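Local coordinates for metallo-beta-lactamase domain-containing protein (Thermotoga maritima, PDB 3H3E) that binds zinc and is probably a metal-dependent hydrolase of the metallo-beta-lactamase superfamily, although its substrate and precise function remain unknown, at residues 199-203 and 227-231. The protein carries 2 engineered substitutions. Residue numbers count along the deposited sequence, not the author numbering.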
ATOM      1  N   ARG A 199      -9.434  15.615   8.229  1.00 25.00           N
ATOM      2  CA  ARG A 199     -10.327  14.896   7.341  1.00 20.53           C
ATOM      3  C   ARG A 199      -9.513  14.079   6.340  1.00 24.70           C
ATOM      4  O   ARG A 199      -8.394  14.448   5.987  1.00 29.32           O
ATOM      5  CB  ARG A 199     -11.253  15.874   6.613  1.00 25.73           C
ATOM      6  CG  ARG A 199     -12.138  15.198   5.578  1.00 48.70           C
ATOM      7  CD  ARG A 199     -12.959  16.197   4.795  1.00 58.33           C
ATOM      8  NE  ARG A 199     -14.253  16.431   5.422  1.00 61.79           N
ATOM      9  CZ  ARG A 199     -15.416  16.061   4.895  1.00 67.13           C
ATOM     10  NH1 ARG A 199     -15.453  15.447   3.717  1.00 63.44           N
ATOM     11  NH2 ARG A 199     -16.546  16.317   5.540  1.00 73.77           N
ATOM     12  N   ILE A 200     -10.071  12.963   5.883  1.00 22.33           N
ATOM     13  CA  ILE A 200      -9.412  12.164   4.864  1.00 21.82           C
ATOM     14  C   ILE A 200      -9.804  12.678   3.470  1.00 27.81           C
ATOM     15  O   ILE A 200     -10.968  12.627   3.083  1.00 35.19           O
ATOM     16  CB  ILE A 200      -9.746  10.669   5.028  1.00 17.22           C
ATOM     17  CG1 ILE A 200      -9.224  10.156   6.367  1.00 16.85           C
ATOM     18  CG2 ILE A 200      -9.135   9.850   3.911  1.00 10.93           C
ATOM     19  CD1 ILE A 200      -9.673   8.754   6.706  1.00  9.69           C
ATOM     20  N   LYS A 201      -8.826  13.194   2.736  1.00 23.19           N
ATOM     21  CA  LYS A 201      -9.071  13.804   1.436  1.00 27.08           C
ATOM     22  C   LYS A 201      -9.056  12.764   0.321  1.00 29.84           C
ATOM     23  O   LYS A 201     -10.026  12.648  -0.427  1.00 30.40           O
ATOM     24  CB  LYS A 201      -8.023  14.892   1.154  1.00 33.10           C
ATOM     25  CG  LYS A 201      -8.029  15.440  -0.275  1.00 41.81           C
ATOM     26  CD  LYS A 201      -6.920  16.483  -0.470  1.00 53.87           C
ATOM     27  CE  LYS A 201      -6.990  17.200  -1.822  1.00 55.37           C
ATOM     28  NZ  LYS A 201      -6.538  16.335  -2.951  1.00 55.38           N
HETATM   29  N   MSE A 202      -7.955  12.012   0.223  1.00 24.82           N
HETATM   30  CA  MSE A 202      -7.720  11.080  -0.882  1.00 17.69           C
HETATM   31  C   MSE A 202      -7.140   9.751  -0.392  1.00 24.86           C
HETATM   32  O   MSE A 202      -6.298   9.717   0.504  1.00 30.68           O
HETATM   33  CB  MSE A 202      -6.760  11.716  -1.891  1.00 14.15           C
HETATM   34  CG  MSE A 202      -6.432  10.864  -3.104  1.00 23.52           C
HETATM   35 SE   MSE A 202      -5.302  11.650  -4.277  1.00 19.03          SE
HETATM   36  CE  MSE A 202      -6.275  13.010  -4.878  1.00 15.83           C
ATOM     37  N   VAL A 203      -7.583   8.654  -0.992  1.00 20.15           N
ATOM     38  CA  VAL A 203      -7.022   7.342  -0.679  1.00 16.16           C
ATOM     39  C   VAL A 203      -6.542   6.646  -1.939  1.00 19.46           C
ATOM     40  O   VAL A 203      -7.313   6.461  -2.861  1.00 24.44           O
ATOM     41  CB  VAL A 203      -8.051   6.437  -0.011  1.00 15.78           C
ATOM     42  CG1 VAL A 203      -7.405   5.149   0.434  1.00 14.72           C
ATOM     43  CG2 VAL A 203      -8.690   7.151   1.159  1.00 17.99           C
ATOM     44  N   LEU A 227     -16.972   8.629   6.110  1.00 19.87           N
ATOM     45  CA  LEU A 227     -15.795   9.346   6.605  1.00 20.25           C
ATOM     46  C   LEU A 227     -15.497  10.583   5.776  1.00 24.53           C
ATOM     47  O   LEU A 227     -14.543  11.298   6.050  1.00 28.01           O
ATOM     48  CB  LEU A 227     -14.567   8.437   6.675  1.00 15.43           C
ATOM     49  CG  LEU A 227     -14.585   7.230   7.641  1.00 16.77           C
ATOM     50  CD1 LEU A 227     -13.352   6.374   7.450  1.00 21.54           C
ATOM     51  CD2 LEU A 227     -14.686   7.637   9.103  1.00 12.95           C
ATOM     52  N   GLY A 228     -16.324  10.833   4.766  1.00 25.38           N
ATOM     53  CA  GLY A 228     -16.178  12.008   3.926  1.00 23.16           C
ATOM     54  C   GLY A 228     -14.958  12.010   3.017  1.00 27.71           C
ATOM     55  O   GLY A 228     -14.417  13.069   2.697  1.00 36.47           O
ATOM     56  N   VAL A 229     -14.508  10.831   2.600  1.00 20.24           N
ATOM     57  CA  VAL A 229     -13.396  10.762   1.665  1.00 23.68           C
ATOM     58  C   VAL A 229     -13.828  11.356   0.324  1.00 31.67           C
ATOM     59  O   VAL A 229     -14.915  11.059  -0.173  1.00 34.65           O
ATOM     60  CB  VAL A 229     -12.891   9.321   1.479  1.00 19.60           C
ATOM     61  CG1 VAL A 229     -11.726   9.299   0.523  1.00 20.63           C
ATOM     62  CG2 VAL A 229     -12.484   8.741   2.807  1.00  9.82           C
ATOM     63  N   GLU A 230     -12.975  12.193  -0.256  1.00 29.70           N
ATOM     64  CA  GLU A 230     -13.339  12.939  -1.452  1.00 24.88           C
ATOM     65  C   GLU A 230     -12.937  12.236  -2.748  1.00 29.30           C
ATOM     66  O   GLU A 230     -13.735  12.163  -3.679  1.00 37.35           O
ATOM     67  CB  GLU A 230     -12.773  14.365  -1.391  1.00 31.22           C
ATOM     68  CG  GLU A 230     -13.201  15.260  -2.544  1.00 44.25           C
ATOM     69  CD  GLU A 230     -14.711  15.256  -2.759  1.00 54.96           C
ATOM     70  OE1 GLU A 230     -15.454  15.398  -1.760  1.00 61.08           O
ATOM     71  OE2 GLU A 230     -15.152  15.116  -3.923  1.00 50.34           O
ATOM     72  N   THR A 231     -11.712  11.711  -2.804  1.00 29.23           N
ATOM     73  CA  THR A 231     -11.187  11.081  -4.020  1.00 22.88           C
ATOM     74  C   THR A 231     -10.588   9.729  -3.699  1.00 24.21           C
ATOM     75  O   THR A 231      -9.886   9.593  -2.704  1.00 24.52           O
ATOM     76  CB  THR A 231     -10.054  11.907  -4.640  1.00 19.74           C
ATOM     77  OG1 THR A 231     -10.450  13.274  -4.747  1.00 18.88           O
ATOM     78  CG2 THR A 231      -9.674  11.381  -6.021  1.00 19.54           C
TER
HETATM   79  O   HOH W   1     -12.317  11.730   7.591  1.00 37.42           O
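Val229, in the t rotamer, fills the space beside strand 200-204 with both methyl groups: its CG2 lies 3.7 Å from CG2 of Ile200, and its CG1 3.8 Å from CG2 of Val203. Ile200 adopts the mt rotamer, extending CD1 to 4.4 Å from CD1 of Leu227; Leu189 of helix 185-193 touches Ile200, Val203 and Leu227. Across the sheet, on the face of Met202 and Thr231, the selenomethionine side chain runs out through t chi1 and chi2 and then bends at chi3 (m), which brings CE 3.9 Å from CG2 of Thr231. The two segments belong to a parallel beta-alpha-beta unit of the metallo-beta-lactamase fold, in which helix 214-226 links strands 200-204 and 231-235 and ends in a Schellman motif with Gly228 at positive phi. As strand 231-235 begins, Lys201 O accepts hydrogen bonds from both Glu230 N (3.0 Å) and Thr231 N (3.1 Å), and Val203 N donates to Thr231 O (3.0 Å). Arg199, extended at chi1 and chi2 and bent at chi3, places NH1 2.8 Å from Gly228 O, while a water bridges Ile200 N (3.1 Å) and Leu227 O (2.7 Å).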